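Local coordinates for protein alpha-1,3-glucanase (Paenibacillus glycanilyticus, PDB 6K0P) that probably hydrolyses the alpha-1,3-glucosidic linkages of alpha-1,3-glucan, as a family 87 glycoside hydrolase whose catalytic domain here binds nigerose, at residues K523-R527 with Y555-S560; N461-I467 with Y489-Q495. The protein carries 1 engineered substitution. All coordinates share one frame; numbering follows the deposited sequence.

Contact 1. Residues K523-R527 with Y555-S560. With SO4 (sulfate ion), chain E.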
loop_
_atom_site.group_PDB
_atom_site.type_symbol
_atom_site.label_atom_id
_atom_site.label_comp_id
_atom_site.label_asym_id
_atom_site.label_seq_id
_atom_site.Cartn_x
_atom_site.Cartn_y
_atom_site.Cartn_z
ATOM N N LYS A 523 -10.957 17.382 13.780
ATOM C CA LYS A 523 -10.652 17.277 15.201
ATOM C C LYS A 523 -9.337 17.986 15.483
ATOM O O LYS A 523 -8.307 17.673 14.866
ATOM C CB LYS A 523 -10.570 15.826 15.674
ATOM C CG LYS A 523 -10.191 15.741 17.158
ATOM C CD LYS A 523 -10.383 14.341 17.724
ATOM C CE LYS A 523 -9.900 14.259 19.171
ATOM N NZ LYS A 523 -10.065 12.883 19.751
ATOM N N LEU A 524 -9.378 18.956 16.394
ATOM C CA LEU A 524 -8.174 19.495 17.010
ATOM C C LEU A 524 -7.965 18.701 18.294
ATOM O O LEU A 524 -8.776 18.786 19.221
ATOM C CB LEU A 524 -8.342 20.993 17.279
ATOM C CG LEU A 524 -8.876 21.856 16.128
ATOM C CD1 LEU A 524 -8.942 23.341 16.546
ATOM C CD2 LEU A 524 -8.046 21.716 14.851
ATOM N N VAL A 525 -6.917 17.883 18.330
ATOM C CA VAL A 525 -6.704 17.001 19.473
ATOM C C VAL A 525 -6.367 17.849 20.694
ATOM O O VAL A 525 -5.414 18.635 20.678
ATOM C CB VAL A 525 -5.609 15.968 19.174
ATOM C CG1 VAL A 525 -5.384 15.042 20.384
ATOM C CG2 VAL A 525 -5.978 15.162 17.921
ATOM N N VAL A 526 -7.149 17.683 21.761
ATOM C CA VAL A 526 -6.986 18.476 22.978
ATOM C C VAL A 526 -6.087 17.779 23.988
ATOM O O VAL A 526 -5.230 18.412 24.611
ATOM C CB VAL A 526 -8.380 18.780 23.570
ATOM C CG1 VAL A 526 -8.251 19.493 24.915
ATOM C CG2 VAL A 526 -9.184 19.616 22.610
ATOM N N ARG A 527 -6.281 16.476 24.182
ATOM C CA ARG A 527 -5.452 15.713 25.107
ATOM C C ARG A 527 -5.459 14.276 24.595
ATOM O O ARG A 527 -6.406 13.524 24.859
ATOM C CB ARG A 527 -5.979 15.810 26.536
ATOM C CG ARG A 527 -5.124 15.056 27.550
ATOM C CD ARG A 527 -5.604 15.268 28.995
ATOM N NE ARG A 527 -6.882 14.623 29.301
ATOM C CZ ARG A 527 -8.043 15.268 29.382
ATOM N NH1 ARG A 527 -8.095 16.577 29.166
ATOM N NH2 ARG A 527 -9.157 14.605 29.677
ATOM N N TYR A 555 -14.457 19.493 16.304
ATOM C CA TYR A 555 -14.232 19.311 17.728
ATOM C C TYR A 555 -12.900 19.939 18.120
ATOM O O TYR A 555 -11.901 19.805 17.399
ATOM C CB TYR A 555 -14.200 17.819 18.107
ATOM C CG TYR A 555 -13.909 17.631 19.578
ATOM C CD1 TYR A 555 -14.930 17.702 20.516
ATOM C CD2 TYR A 555 -12.612 17.420 20.032
ATOM C CE1 TYR A 555 -14.670 17.553 21.864
ATOM C CE2 TYR A 555 -12.336 17.281 21.387
ATOM C CZ TYR A 555 -13.371 17.345 22.294
ATOM O OH TYR A 555 -13.113 17.214 23.641
ATOM N N GLY A 556 -12.888 20.622 19.268
ATOM C CA GLY A 556 -11.666 21.045 19.919
ATOM C C GLY A 556 -11.337 22.519 19.797
ATOM O O GLY A 556 -10.366 22.969 20.424
ATOM N N GLU A 557 -12.106 23.282 19.016
ATOM C CA GLU A 557 -11.715 24.657 18.713
ATOM C C GLU A 557 -11.678 25.527 19.969
ATOM O O GLU A 557 -10.721 26.284 20.187
ATOM C CB GLU A 557 -12.643 25.255 17.659
ATOM C CG GLU A 557 -12.164 26.620 17.183
ATOM C CD GLU A 557 -12.947 27.156 16.000
ATOM O OE1 GLU A 557 -14.010 26.591 15.658
ATOM O OE2 GLU A 557 -12.480 28.148 15.405
ATOM N N ALA A 558 -12.713 25.433 20.808
ATOM C CA ALA A 558 -12.762 26.253 22.014
ATOM C C ALA A 558 -11.709 25.836 23.030
ATOM O O ALA A 558 -11.292 26.655 23.856
ATOM C CB ALA A 558 -14.156 26.180 22.640
ATOM N N GLN A 559 -11.278 24.577 22.998
ATOM C CA GLN A 559 -10.320 24.043 23.958
ATOM C C GLN A 559 -8.885 24.124 23.472
ATOM O O GLN A 559 -7.989 23.567 24.119
ATOM C CB GLN A 559 -10.652 22.586 24.288
ATOM C CG GLN A 559 -12.015 22.381 24.900
ATOM C CD GLN A 559 -12.338 20.911 25.029
ATOM O OE1 GLN A 559 -11.937 20.262 25.999
ATOM N NE2 GLN A 559 -13.024 20.366 24.026
ATOM N N SER A 560 -8.650 24.790 22.345
ATOM C CA SER A 560 -7.319 24.902 21.751
ATOM C C SER A 560 -6.949 26.377 21.652
ATOM O O SER A 560 -6.960 26.964 20.558
ATOM C CB SER A 560 -7.246 24.182 20.409
ATOM O OG SER A 560 -7.757 22.859 20.534
HETATM S S SO4 E . -14.831 22.539 21.571
HETATM O O1 SO4 E . -13.481 22.514 22.094
HETATM O O2 SO4 E . -15.751 22.726 22.716
HETATM O O3 SO4 E . -15.013 23.626 20.624
HETATM O O4 SO4 E . -15.173 21.295 20.870
HETATM O O HOH W 1 -5.839 21.161 19.601
#

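Contact 2. Residues N461-I467 with Y489-Q495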
loop_
_atom_site.group_PDB
_atom_site.type_symbol
_atom_site.label_atom_id
_atom_site.label_comp_id
_atom_site.label_asym_id
_atom_site.label_seq_id
_atom_site.Cartn_x
_atom_site.Cartn_y
_atom_site.Cartn_z
ATOM N N ASN A 461 -7.102 7.530 18.232
ATOM C CA ASN A 461 -8.055 7.382 17.141
ATOM C C ASN A 461 -7.654 8.321 16.020
ATOM O O ASN A 461 -7.496 9.524 16.248
ATOM C CB ASN A 461 -9.468 7.709 17.635
ATOM C CG ASN A 461 -9.814 6.970 18.924
ATOM O OD1 ASN A 461 -10.208 7.582 19.913
ATOM N ND2 ASN A 461 -9.655 5.652 18.918
ATOM N N PHE A 462 -7.485 7.776 14.816
ATOM C CA PHE A 462 -6.818 8.497 13.739
ATOM C C PHE A 462 -7.769 8.896 12.625
ATOM O O PHE A 462 -8.592 8.091 12.179
ATOM C CB PHE A 462 -5.606 7.697 13.253
ATOM C CG PHE A 462 -4.541 7.680 14.276
ATOM C CD1 PHE A 462 -3.639 8.727 14.350
ATOM C CD2 PHE A 462 -4.531 6.709 15.271
ATOM C CE1 PHE A 462 -2.695 8.777 15.359
ATOM C CE2 PHE A 462 -3.590 6.745 16.279
ATOM C CZ PHE A 462 -2.675 7.784 16.334
ATOM N N GLY A 463 -7.662 10.160 12.200
ATOM C CA GLY A 463 -8.441 10.674 11.098
ATOM C C GLY A 463 -7.875 10.250 9.757
ATOM O O GLY A 463 -6.813 9.633 9.660
ATOM N N ALA A 464 -8.614 10.607 8.701
ATOM C CA ALA A 464 -8.176 10.292 7.343
ATOM C C ALA A 464 -6.850 10.962 7.017
ATOM O O ALA A 464 -5.996 10.374 6.336
ATOM C CB ALA A 464 -9.240 10.714 6.330
ATOM N N ILE A 465 -6.667 12.204 7.469
ATOM C CA ILE A 465 -5.391 12.903 7.374
ATOM C C ILE A 465 -5.017 13.359 8.771
ATOM O O ILE A 465 -5.819 14.016 9.454
ATOM C CB ILE A 465 -5.439 14.107 6.412
ATOM C CG1 ILE A 465 -5.910 13.662 5.025
ATOM C CG2 ILE A 465 -4.051 14.783 6.330
ATOM C CD1 ILE A 465 -5.942 14.785 3.982
ATOM N N TRP A 466 -3.815 12.996 9.200
ATOM C CA TRP A 466 -3.275 13.371 10.498
ATOM C C TRP A 466 -2.143 14.356 10.265
ATOM O O TRP A 466 -1.153 14.025 9.601
ATOM C CB TRP A 466 -2.761 12.121 11.212
ATOM C CG TRP A 466 -2.236 12.298 12.612
ATOM C CD1 TRP A 466 -2.646 13.202 13.558
ATOM C CD2 TRP A 466 -1.219 11.509 13.230
ATOM N NE1 TRP A 466 -1.934 13.021 14.719
ATOM C CE2 TRP A 466 -1.052 11.985 14.544
ATOM C CE3 TRP A 466 -0.427 10.441 12.790
ATOM C CZ2 TRP A 466 -0.122 11.427 15.428
ATOM C CZ3 TRP A 466 0.495 9.886 13.662
ATOM C CH2 TRP A 466 0.643 10.382 14.964
ATOM N N ILE A 467 -2.304 15.566 10.791
ATOM C CA ILE A 467 -1.282 16.603 10.743
ATOM C C ILE A 467 -0.698 16.676 12.146
ATOM O O ILE A 467 -1.346 17.199 13.064
ATOM C CB ILE A 467 -1.853 17.954 10.303
ATOM C CG1 ILE A 467 -2.612 17.840 8.966
ATOM C CG2 ILE A 467 -0.716 18.974 10.189
ATOM C CD1 ILE A 467 -4.121 17.544 9.105
ATOM N N TYR A 489 -13.266 7.816 11.685
ATOM C CA TYR A 489 -13.564 8.733 12.779
ATOM C C TYR A 489 -13.680 10.186 12.332
ATOM O O TYR A 489 -14.679 10.849 12.640
ATOM C CB TYR A 489 -12.468 8.642 13.837
ATOM C CG TYR A 489 -12.381 7.311 14.545
ATOM C CD1 TYR A 489 -13.479 6.782 15.211
ATOM C CD2 TYR A 489 -11.187 6.595 14.572
ATOM C CE1 TYR A 489 -13.393 5.568 15.876
ATOM C CE2 TYR A 489 -11.091 5.386 15.232
ATOM C CZ TYR A 489 -12.198 4.880 15.885
ATOM O OH TYR A 489 -12.109 3.680 16.549
ATOM N N PHE A 490 -12.660 10.702 11.639
ATOM C CA PHE A 490 -12.550 12.135 11.364
ATOM C C PHE A 490 -11.983 12.357 9.971
ATOM O O PHE A 490 -11.266 11.514 9.438
ATOM C CB PHE A 490 -11.625 12.889 12.356
ATOM C CG PHE A 490 -11.560 12.283 13.735
ATOM C CD1 PHE A 490 -12.610 12.439 14.633
ATOM C CD2 PHE A 490 -10.433 11.584 14.144
ATOM C CE1 PHE A 490 -12.541 11.882 15.905
ATOM C CE2 PHE A 490 -10.356 11.026 15.418
ATOM C CZ PHE A 490 -11.414 11.181 16.301
ATOM N N GLY A 491 -12.264 13.530 9.405
ATOM C CA GLY A 491 -11.645 13.913 8.151
ATOM C C GLY A 491 -10.218 14.383 8.347
ATOM O O GLY A 491 -9.272 13.769 7.838
ATOM N N LEU A 492 -10.044 15.472 9.096
ATOM C CA LEU A 492 -8.737 16.073 9.333
ATOM C C LEU A 492 -8.491 16.119 10.832
ATOM O O LEU A 492 -9.369 16.539 11.593
ATOM C CB LEU A 492 -8.699 17.499 8.764
ATOM C CG LEU A 492 -9.141 17.639 7.309
ATOM C CD1 LEU A 492 -9.287 19.112 6.891
ATOM C CD2 LEU A 492 -8.146 16.914 6.405
ATOM N N MET A 493 -7.306 15.691 11.259
ATOM C CA MET A 493 -6.979 15.601 12.675
ATOM C C MET A 493 -5.650 16.315 12.901
ATOM O O MET A 493 -4.612 15.881 12.390
ATOM C CB MET A 493 -6.899 14.134 13.095
ATOM C CG MET A 493 -6.467 13.905 14.531
ATOM S SD MET A 493 -6.682 12.160 14.939
ATOM C CE MET A 493 -5.251 11.846 15.972
ATOM N N PHE A 494 -5.682 17.415 13.657
ATOM C CA PHE A 494 -4.498 18.221 13.932
ATOM C C PHE A 494 -4.062 17.992 15.373
ATOM O O PHE A 494 -4.900 17.969 16.281
ATOM C CB PHE A 494 -4.815 19.713 13.765
ATOM C CG PHE A 494 -5.177 20.115 12.361
ATOM C CD1 PHE A 494 -6.474 19.950 11.887
ATOM C CD2 PHE A 494 -4.227 20.685 11.520
ATOM C CE1 PHE A 494 -6.816 20.330 10.589
ATOM C CE2 PHE A 494 -4.558 21.063 10.233
ATOM C CZ PHE A 494 -5.854 20.893 9.766
ATOM N N GLN A 495 -2.754 17.848 15.593
ATOM C CA GLN A 495 -2.252 17.512 16.923
ATOM C C GLN A 495 -0.828 18.023 17.096
ATOM O O GLN A 495 -0.025 17.942 16.164
ATOM C CB GLN A 495 -2.270 15.986 17.117
ATOM C CG GLN A 495 -1.738 15.480 18.467
ATOM C CD GLN A 495 -1.696 13.955 18.544
ATOM O OE1 GLN A 495 -2.252 13.267 17.682
ATOM N NE2 GLN A 495 -1.032 13.423 19.567
HETATM O O HOH W 2 -10.738 8.403 10.500
#

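Contact 1. Residues K523-R527 with Y555-S560
Lys523 and Tyr555 pair in register on successive rungs of the parallel beta-helix, near the C-terminal end. One nearly straight hydrogen bond joins the backbones, from Leu524 N to Tyr555 O (2.8 Å, 170° at the hydrogen). Both side chains carry CG anti to the backbone N (chi1 178° each), which is why they run side by side, Lys523 CG 4.1 Å from Tyr555 CD2. Lys523 NZ forms a salt bridge with Asp454, and Tyr555 OH a hydrogen bond with Asp453. Beyond the strands, Glu557 to Ser560 form a type I turn. Gly556, just before it, has a phi of 105°, which disfavours side chains, and a CB there would strike Leu524 O. Val526 CG2 packs on Gly556 CA and reaches Gln559 CB at 3.7 Å, the valine and glutamine side chains crossing at about a right angle. Gln559 NE2 donates to Tyr555 OH (3.2 Å) and to O1 of a sulfate, probably from the crystallisation liquor, which Gly556 N and Ala558 N also hold. A leucine in place of Tyr555 would probably leave Asp453 without the hydroxyl and Gln559 NE2 steadied here by the sulfate alone, and remove the ring stacked on Tyr520. Ser560 OG donates to Gly556 O (2.6 Å) and accepts a hydrogen bond from a water that also donates to Val525 O. Strand 490-496 flanks the other edge of strand 520-524, while Leu524 packs on strand 563-569.

Contact 2. Residues N461-I467 with Y489-Q495
Met493 and Trp466 both set CG anti to the backbone N (chi1 176° and -176°), which sends them side by side off the same face of two parallel strands. This is rung-on-rung stacking in a parallel beta-helix, where like positions of successive coils line up. The sulfur makes oblique Met-aromatic contacts with both Phe462 and Trp466, and the bend at the last torsion of Met493 brings CE to 3.7 Å from Trp466 NE1 and 3.9 Å from Phe462 CD1. A flexible, unbranched methionine fits this place well. Its SD also receives a weak hydrogen bond from Gly463 N; a CB on Gly463 would press against Met493 CB.

The opposite face carries an apolar ladder into the interior of the coil: Ile465 beside Leu492, then Ile467 beside Phe494. Ile467 CD1 stands over the Phe494 ring, 3.8 Å from its centroid, a CH-pi contact. Alternating backbone bonds hold the ladder in register, among them Ile467 N to Met493 O (2.8 Å). At the corner, where Gly491 turns the chain, Ala464 N reaches Phe490 O at 2.9 Å. Before it, Asn461 CB covers one face of the Tyr489 ring, 4.0 Å from the centroid, while Asn461 ND2 and Tyr489 OH share Asp445 OD1.

Gln495 links this packing to the sugar: its NE2 forms a hydrogen bond with O6 of a bound glucose, while its OE1 receives Trp466 NE1 at 3.0 Å, the donor standing above the amide carbonyl plane and the bond bent to 140°.

In the fold
The two contacts lie one step apart in the same stack of strands, joined by the pairing of strand 490-496 with 520-524; their centres are 12 Å apart. Strand 490-496 supplies the second partner of contact 2 and also borders the first partner of contact 1, through Lys523 N to Leu492 O (2.8 Å) and Val525 N to Phe494 O (2.9 Å), both probable hydrogen bonds. Side chains continue the stack: Val525 CG2 packs 3.6 Å from Met493 CG, and Lys523 CD lies 3.6 Å from Phe490 CZ. Contact 2 borders the glycan pocket directly, the nearest atoms of Gln495 and a bound glucose being about 3 Å apart; in contact 1, the side chain of Lys523 is about 10 Å from a bound glucose.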